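PDB 1V43: sugar-binding transport ATP-binding protein from Pyrococcus horikoshii, which probably binds and hydrolyses ATP as the nucleotide-binding subunit of an ABC transporter that takes up sugars. Local coordinates for residues Val229-Phe241 and Met359-Ile371. Numbering follows the deposited sequence.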
ATOM      1  N   VAL A 229      -9.260  -2.603  17.939  1.00 18.47           N
ATOM      2  CA  VAL A 229      -9.720  -1.563  17.021  1.00 23.93           C
ATOM      3  C   VAL A 229     -10.097  -2.129  15.651  1.00 23.73           C
ATOM      4  O   VAL A 229     -10.914  -1.559  14.942  1.00 26.08           O
ATOM      5  CB  VAL A 229      -8.683  -0.415  16.862  1.00 27.89           C
ATOM      6  CG1 VAL A 229      -8.485   0.260  18.206  1.00 25.31           C
ATOM      7  CG2 VAL A 229      -7.347  -0.948  16.304  1.00 24.27           C
ATOM      8  N   TYR A 230      -9.518  -3.266  15.284  1.00 28.39           N
ATOM      9  CA  TYR A 230      -9.844  -3.861  13.999  1.00 25.63           C
ATOM     10  C   TYR A 230     -11.154  -4.671  14.055  1.00 24.19           C
ATOM     11  O   TYR A 230     -12.058  -4.441  13.261  1.00 25.66           O
ATOM     12  CB  TYR A 230      -8.698  -4.755  13.519  1.00 23.21           C
ATOM     13  CG  TYR A 230      -9.060  -5.545  12.280  1.00 24.56           C
ATOM     14  CD1 TYR A 230      -9.134  -4.929  11.023  1.00 23.31           C
ATOM     15  CD2 TYR A 230      -9.349  -6.897  12.365  1.00 19.48           C
ATOM     16  CE1 TYR A 230      -9.486  -5.656   9.887  1.00 19.87           C
ATOM     17  CE2 TYR A 230      -9.702  -7.626  11.247  1.00 23.57           C
ATOM     18  CZ  TYR A 230      -9.772  -7.007  10.012  1.00 27.98           C
ATOM     19  OH  TYR A 230     -10.150  -7.752   8.918  1.00 25.56           O
ATOM     20  N   LEU A 231     -11.249  -5.621  14.984  1.00 22.98           N
ATOM     21  CA  LEU A 231     -12.453  -6.447  15.106  1.00 25.92           C
ATOM     22  C   LEU A 231     -13.624  -5.701  15.711  1.00 31.39           C
ATOM     23  O   LEU A 231     -14.779  -6.016  15.417  1.00 28.17           O
ATOM     24  CB  LEU A 231     -12.190  -7.687  15.963  1.00 24.16           C
ATOM     25  CG  LEU A 231     -11.222  -8.729  15.408  1.00 31.17           C
ATOM     26  CD1 LEU A 231     -11.016  -9.826  16.447  1.00 30.34           C
ATOM     27  CD2 LEU A 231     -11.771  -9.298  14.105  1.00 28.20           C
ATOM     28  N   ARG A 232     -13.342  -4.714  16.554  1.00 26.71           N
ATOM     29  CA  ARG A 232     -14.433  -3.983  17.183  1.00 30.02           C
ATOM     30  C   ARG A 232     -14.321  -2.462  17.164  1.00 27.63           C
ATOM     31  O   ARG A 232     -14.210  -1.820  18.201  1.00 21.65           O
ATOM     32  CB  ARG A 232     -14.627  -4.499  18.618  1.00 28.73           C
ATOM     33  CG  ARG A 232     -15.227  -5.913  18.661  1.00 32.01           C
ATOM     34  CD  ARG A 232     -15.186  -6.543  20.049  1.00 40.13           C
ATOM     35  NE  ARG A 232     -13.845  -7.008  20.404  1.00 58.55           N
ATOM     36  CZ  ARG A 232     -13.257  -8.093  19.898  1.00 60.21           C
ATOM     37  NH1 ARG A 232     -13.889  -8.854  19.008  1.00 59.50           N
ATOM     38  NH2 ARG A 232     -12.026  -8.411  20.275  1.00 55.85           N
ATOM     39  N   PRO A 233     -14.338  -1.862  15.965  1.00 27.00           N
ATOM     40  CA  PRO A 233     -14.247  -0.402  15.888  1.00 28.91           C
ATOM     41  C   PRO A 233     -15.501   0.164  16.565  1.00 33.03           C
ATOM     42  O   PRO A 233     -16.602  -0.307  16.298  1.00 30.34           O
ATOM     43  CB  PRO A 233     -14.245  -0.143  14.387  1.00 25.99           C
ATOM     44  CG  PRO A 233     -15.139  -1.247  13.872  1.00 28.69           C
ATOM     45  CD  PRO A 233     -14.619  -2.448  14.643  1.00 24.39           C
ATOM     46  N   ASN A 234     -15.355   1.155  17.439  1.00 32.68           N
ATOM     47  CA  ASN A 234     -16.537   1.685  18.105  1.00 35.39           C
ATOM     48  C   ASN A 234     -17.284   2.737  17.284  1.00 42.25           C
ATOM     49  O   ASN A 234     -18.201   3.379  17.790  1.00 40.98           O
ATOM     50  CB  ASN A 234     -16.174   2.267  19.466  1.00 30.23           C
ATOM     51  CG  ASN A 234     -15.256   3.451  19.358  1.00 35.76           C
ATOM     52  OD1 ASN A 234     -15.280   4.185  18.368  1.00 33.25           O
ATOM     53  ND2 ASN A 234     -14.447   3.661  20.384  1.00 34.80           N
ATOM     54  N   SER A 235     -16.904   2.907  16.019  1.00 40.44           N
ATOM     55  CA  SER A 235     -17.564   3.892  15.165  1.00 40.88           C
ATOM     56  C   SER A 235     -17.217   3.717  13.687  1.00 36.77           C
ATOM     57  O   SER A 235     -16.295   2.983  13.336  1.00 38.68           O
ATOM     58  CB  SER A 235     -17.176   5.298  15.607  1.00 34.07           C
ATOM     59  OG  SER A 235     -15.772   5.458  15.515  1.00 38.33           O
ATOM     60  N   VAL A 236     -17.961   4.394  12.821  1.00 39.98           N
ATOM     61  CA  VAL A 236     -17.713   4.312  11.386  1.00 36.40           C
ATOM     62  C   VAL A 236     -16.303   4.810  11.057  1.00 37.20           C
ATOM     63  O   VAL A 236     -15.564   4.149  10.320  1.00 35.37           O
ATOM     64  CB  VAL A 236     -18.738   5.148  10.585  1.00 41.00           C
ATOM     65  CG1 VAL A 236     -18.378   5.138   9.105  1.00 27.61           C
ATOM     66  CG2 VAL A 236     -20.137   4.583  10.785  1.00 35.99           C
ATOM     67  N   PHE A 237     -15.921   5.961  11.616  1.00 30.90           N
ATOM     68  CA  PHE A 237     -14.598   6.502  11.341  1.00 30.56           C
ATOM     69  C   PHE A 237     -13.462   5.514  11.626  1.00 30.03           C
ATOM     70  O   PHE A 237     -12.580   5.333  10.785  1.00 27.06           O
ATOM     71  CB  PHE A 237     -14.329   7.801  12.109  1.00 26.72           C
ATOM     72  CG  PHE A 237     -13.075   8.490  11.656  1.00 31.53           C
ATOM     73  CD1 PHE A 237     -13.084   9.305  10.531  1.00 27.33           C
ATOM     74  CD2 PHE A 237     -11.860   8.232  12.280  1.00 32.38           C
ATOM     75  CE1 PHE A 237     -11.909   9.848  10.031  1.00 31.70           C
ATOM     76  CE2 PHE A 237     -10.679   8.771  11.787  1.00 32.07           C
ATOM     77  CZ  PHE A 237     -10.704   9.581  10.657  1.00 33.36           C
ATOM     78  N   VAL A 238     -13.477   4.892  12.804  1.00 26.02           N
ATOM     79  CA  VAL A 238     -12.445   3.919  13.160  1.00 25.83           C
ATOM     80  C   VAL A 238     -12.580   2.673  12.269  1.00 28.22           C
ATOM     81  O   VAL A 238     -11.585   2.116  11.803  1.00 23.58           O
ATOM     82  CB  VAL A 238     -12.551   3.474  14.663  1.00 23.24           C
ATOM     83  CG1 VAL A 238     -11.542   2.389  14.944  1.00 17.08           C
ATOM     84  CG2 VAL A 238     -12.291   4.676  15.618  1.00 20.87           C
ATOM     85  N   ALA A 239     -13.814   2.239  12.037  1.00 20.98           N
ATOM     86  CA  ALA A 239     -14.049   1.058  11.222  1.00 28.05           C
ATOM     87  C   ALA A 239     -13.458   1.202   9.825  1.00 28.51           C
ATOM     88  O   ALA A 239     -12.961   0.233   9.265  1.00 26.27           O
ATOM     89  CB  ALA A 239     -15.546   0.771  11.110  1.00 29.50           C
ATOM     90  N   THR A 240     -13.498   2.414   9.273  1.00 28.31           N
ATOM     91  CA  THR A 240     -12.999   2.632   7.918  1.00 28.48           C
ATOM     92  C   THR A 240     -11.594   3.208   7.807  1.00 25.71           C
ATOM     93  O   THR A 240     -11.098   3.394   6.698  1.00 26.52           O
ATOM     94  CB  THR A 240     -13.968   3.541   7.109  1.00 29.20           C
ATOM     95  OG1 THR A 240     -14.054   4.827   7.733  1.00 33.50           O
ATOM     96  CG2 THR A 240     -15.368   2.925   7.048  1.00 26.15           C
ATOM     97  N   PHE A 241     -10.945   3.491   8.933  1.00 25.37           N
ATOM     98  CA  PHE A 241      -9.601   4.055   8.872  1.00 27.34           C
ATOM     99  C   PHE A 241      -8.529   2.971   8.958  1.00 21.70           C
ATOM    100  O   PHE A 241      -7.365   3.197   8.614  1.00 28.28           O
ATOM    101  CB  PHE A 241      -9.385   5.086   9.987  1.00 22.96           C
ATOM    102  CG  PHE A 241      -8.303   6.083   9.679  1.00 33.59           C
ATOM    103  CD1 PHE A 241      -8.555   7.171   8.838  1.00 22.71           C
ATOM    104  CD2 PHE A 241      -7.019   5.905  10.180  1.00 28.52           C
ATOM    105  CE1 PHE A 241      -7.541   8.056   8.501  1.00 27.75           C
ATOM    106  CE2 PHE A 241      -6.004   6.777   9.853  1.00 27.22           C
ATOM    107  CZ  PHE A 241      -6.256   7.858   9.011  1.00 35.62           C
ATOM    108  N   MET A 359     -19.052 -11.422  11.533  1.00 30.56           N
ATOM    109  CA  MET A 359     -18.115 -10.316  11.332  1.00 36.84           C
ATOM    110  C   MET A 359     -18.837  -9.032  10.912  1.00 39.85           C
ATOM    111  O   MET A 359     -18.212  -8.084  10.448  1.00 38.48           O
ATOM    112  CB  MET A 359     -17.078 -10.671  10.258  1.00 33.65           C
ATOM    113  CG  MET A 359     -16.206 -11.878  10.578  1.00 36.18           C
ATOM    114  SD  MET A 359     -15.360 -11.745  12.167  1.00 47.35           S
ATOM    115  CE  MET A 359     -13.948 -10.890  11.735  1.00 47.13           C
ATOM    116  N   ILE A 360     -20.152  -9.001  11.087  1.00 33.53           N
ATOM    117  CA  ILE A 360     -20.936  -7.837  10.700  1.00 40.32           C
ATOM    118  C   ILE A 360     -20.975  -6.732  11.748  1.00 35.63           C
ATOM    119  O   ILE A 360     -20.826  -6.983  12.937  1.00 42.48           O
ATOM    120  CB  ILE A 360     -22.377  -8.266  10.342  1.00 45.95           C
ATOM    121  CG1 ILE A 360     -22.378  -8.895   8.947  1.00 44.73           C
ATOM    122  CG2 ILE A 360     -23.331  -7.091  10.440  1.00 48.68           C
ATOM    123  CD1 ILE A 360     -23.743  -9.274   8.436  1.00 44.23           C
ATOM    124  N   HIS A 361     -21.160  -5.502  11.286  1.00 31.77           N
ATOM    125  CA  HIS A 361     -21.250  -4.344  12.171  1.00 34.58           C
ATOM    126  C   HIS A 361     -22.483  -3.513  11.795  1.00 37.98           C
ATOM    127  O   HIS A 361     -22.970  -3.579  10.663  1.00 35.31           O
ATOM    128  CB  HIS A 361     -19.993  -3.468  12.046  1.00 31.47           C
ATOM    129  CG  HIS A 361     -18.717  -4.194  12.337  1.00 36.03           C
ATOM    130  ND1 HIS A 361     -18.228  -4.361  13.616  1.00 40.42           N
ATOM    131  CD2 HIS A 361     -17.864  -4.856  11.519  1.00 33.99           C
ATOM    132  CE1 HIS A 361     -17.132  -5.098  13.572  1.00 33.32           C
ATOM    133  NE2 HIS A 361     -16.890  -5.411  12.311  1.00 43.38           N
ATOM    134  N   VAL A 362     -22.978  -2.739  12.756  1.00 40.33           N
ATOM    135  CA  VAL A 362     -24.131  -1.869  12.558  1.00 37.63           C
ATOM    136  C   VAL A 362     -23.849  -0.586  13.334  1.00 37.40           C
ATOM    137  O   VAL A 362     -23.579  -0.633  14.528  1.00 45.31           O
ATOM    138  CB  VAL A 362     -25.425  -2.492  13.126  1.00 42.31           C
ATOM    139  CG1 VAL A 362     -26.618  -1.594  12.771  1.00 34.39           C
ATOM    140  CG2 VAL A 362     -25.615  -3.910  12.593  1.00 39.39           C
ATOM    141  N   PHE A 363     -23.896   0.557  12.663  1.00 36.16           N
ATOM    142  CA  PHE A 363     -23.628   1.825  13.331  1.00 35.26           C
ATOM    143  C   PHE A 363     -24.841   2.762  13.252  1.00 40.83           C
ATOM    144  O   PHE A 363     -25.520   2.839  12.221  1.00 38.55           O
ATOM    145  CB  PHE A 363     -22.419   2.534  12.687  1.00 38.25           C
ATOM    146  CG  PHE A 363     -21.198   1.659  12.516  1.00 38.58           C
ATOM    147  CD1 PHE A 363     -21.110   0.757  11.458  1.00 30.61           C
ATOM    148  CD2 PHE A 363     -20.127   1.751  13.409  1.00 42.20           C
ATOM    149  CE1 PHE A 363     -19.970  -0.042  11.287  1.00 31.96           C
ATOM    150  CE2 PHE A 363     -18.981   0.956  13.252  1.00 32.03           C
ATOM    151  CZ  PHE A 363     -18.908   0.059  12.186  1.00 38.77           C
ATOM    152  N   ASP A 364     -25.114   3.469  14.342  1.00 39.27           N
ATOM    153  CA  ASP A 364     -26.214   4.424  14.354  1.00 44.19           C
ATOM    154  C   ASP A 364     -25.921   5.396  13.224  1.00 43.20           C
ATOM    155  O   ASP A 364     -24.802   5.879  13.109  1.00 47.85           O
ATOM    156  CB  ASP A 364     -26.245   5.181  15.679  1.00 45.94           C
ATOM    157  CG  ASP A 364     -27.322   6.242  15.712  1.00 39.60           C
ATOM    158  OD1 ASP A 364     -27.187   7.252  14.992  1.00 44.23           O
ATOM    159  OD2 ASP A 364     -28.306   6.054  16.453  1.00 44.72           O
ATOM    160  N   LYS A 365     -26.912   5.696  12.396  1.00 47.30           N
ATOM    161  CA  LYS A 365     -26.680   6.591  11.266  1.00 50.79           C
ATOM    162  C   LYS A 365     -26.386   8.042  11.629  1.00 54.42           C
ATOM    163  O   LYS A 365     -25.736   8.756  10.859  1.00 55.44           O
ATOM    164  CB  LYS A 365     -27.863   6.556  10.287  1.00 55.67           C
ATOM    165  CG  LYS A 365     -27.590   7.375   9.035  1.00 59.23           C
ATOM    166  CD  LYS A 365     -28.767   7.462   8.082  1.00 62.05           C
ATOM    167  CE  LYS A 365     -28.469   8.495   6.995  1.00 61.57           C
ATOM    168  NZ  LYS A 365     -29.635   8.801   6.117  1.00 71.91           N
ATOM    169  N   ASP A 366     -26.857   8.492  12.787  1.00 51.09           N
ATOM    170  CA  ASP A 366     -26.616   9.876  13.172  1.00 50.40           C
ATOM    171  C   ASP A 366     -25.305  10.089  13.908  1.00 48.43           C
ATOM    172  O   ASP A 366     -24.511  10.944  13.520  1.00 48.83           O
ATOM    173  CB  ASP A 366     -27.776  10.408  14.014  1.00 54.11           C
ATOM    174  CG  ASP A 366     -29.081  10.429  13.250  1.00 57.64           C
ATOM    175  OD1 ASP A 366     -29.097  10.951  12.113  1.00 56.53           O
ATOM    176  OD2 ASP A 366     -30.090   9.922  13.783  1.00 59.96           O
ATOM    177  N   THR A 367     -25.081   9.315  14.968  1.00 47.61           N
ATOM    178  CA  THR A 367     -23.850   9.439  15.751  1.00 49.01           C
ATOM    179  C   THR A 367     -22.688   8.640  15.130  1.00 49.04           C
ATOM    180  O   THR A 367     -21.520   8.945  15.368  1.00 47.93           O
ATOM    181  CB  THR A 367     -24.064   8.957  17.203  1.00 49.00           C
ATOM    182  OG1 THR A 367     -24.196   7.532  17.220  1.00 39.95           O
ATOM    183  CG2 THR A 367     -25.339   9.567  17.794  1.00 46.37           C
ATOM    184  N   GLU A 368     -23.027   7.638  14.319  1.00 47.28           N
ATOM    185  CA  GLU A 368     -22.057   6.764  13.656  1.00 43.90           C
ATOM    186  C   GLU A 368     -21.336   5.869  14.653  1.00 45.06           C
ATOM    187  O   GLU A 368     -20.265   5.333  14.362  1.00 46.09           O
ATOM    188  CB  GLU A 368     -21.034   7.571  12.831  1.00 43.92           C
ATOM    189  CG  GLU A 368     -21.640   8.245  11.598  1.00 39.80           C
ATOM    190  CD  GLU A 368     -20.613   8.805  10.631  1.00 43.23           C
ATOM    191  OE1 GLU A 368     -19.527   9.236  11.076  1.00 48.04           O
ATOM    192  OE2 GLU A 368     -20.902   8.837   9.413  1.00 45.34           O
ATOM    193  N   LYS A 369     -21.935   5.708  15.829  1.00 43.09           N
ATOM    194  CA  LYS A 369     -21.361   4.867  16.867  1.00 39.46           C
ATOM    195  C   LYS A 369     -21.873   3.455  16.708  1.00 41.24           C
ATOM    196  O   LYS A 369     -23.027   3.232  16.325  1.00 36.06           O
ATOM    197  CB  LYS A 369     -21.705   5.406  18.258  1.00 43.25           C
ATOM    198  CG  LYS A 369     -21.131   6.802  18.495  1.00 54.09           C
ATOM    199  CD  LYS A 369     -21.080   7.174  19.960  1.00 60.37           C
ATOM    200  CE  LYS A 369     -20.415   8.530  20.138  1.00 69.03           C
ATOM    201  NZ  LYS A 369     -20.162   8.849  21.571  1.00 76.52           N
ATOM    202  N   ALA A 370     -20.998   2.500  16.996  1.00 36.17           N
ATOM    203  CA  ALA A 370     -21.333   1.099  16.869  1.00 38.00           C
ATOM    204  C   ALA A 370     -22.503   0.653  17.739  1.00 45.15           C
ATOM    205  O   ALA A 370     -22.650   1.070  18.895  1.00 38.54           O
ATOM    206  CB  ALA A 370     -20.107   0.244  17.175  1.00 38.92           C
ATOM    207  N   ILE A 371     -23.335  -0.198  17.149  1.00 46.13           N
ATOM    208  CA  ILE A 371     -24.487  -0.789  17.810  1.00 51.87           C
ATOM    209  C   ILE A 371     -24.161  -2.268  17.679  1.00 57.77           C
ATOM    210  O   ILE A 371     -24.373  -3.060  18.598  1.00 62.13           O
ATOM    211  CB  ILE A 371     -25.786  -0.522  17.040  1.00 52.35           C
ATOM    212  CG1 ILE A 371     -25.949   0.971  16.772  1.00 48.84           C
ATOM    213  CG2 ILE A 371     -26.966  -1.041  17.831  1.00 53.45           C
ATOM    214  CD1 ILE A 371     -27.054   1.280  15.790  1.00 47.46           C
TER
HETATM  215  O   HOH W   1     -14.034  -5.682  11.992  1.00 36.14           O
HETATM  216  O   HOH W   2     -17.539   8.251  12.921  1.00 38.94           O
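Glu368 O takes the backbone N-H of Val236 at 2.9 Å, nearly in line with its C=O, and Ser235 CA adds a CA-H...O contact at 3.2 Å to the same oxygen. Two residues along on both segments, Ala370 N bonds to Asn234 O, straight at the hydrogen (175°) though the donor stands well above the carbonyl plane, completing a single beta bridge between Ser235 and Lys369. Ser235 holds the N-cap position of helix 236-241, and a water joins Phe237 N to Glu368 OE1. The bridge ties the ATP-binding cassette, through helix 236-241, to the MalK-type OB-fold region, whose strand 361-364 pairs antiparallel with strand 283-288. Phe363 reaches across with CG anti to its carbonyl carbon (chi1 -50°), which carries the ring against Val236 CG2. That methyl makes an off-centre CH-pi contact, 4.0 Å from the centroid, while Ala239 CB approaches CZ obliquely at 3.6 Å. Replacing Phe363 by an alanine removes this ring and would probably open a gap against Val236, Ala239 and the Ser235 backbone. His361 turns its imidazole edge to Leu231 O, CE1 standing 3.1 Å away; NE2 shares a water with Tyr230 O, whereas ND1 is buried without a partner. The bent Met359 chain lays CE against Leu231 CD2.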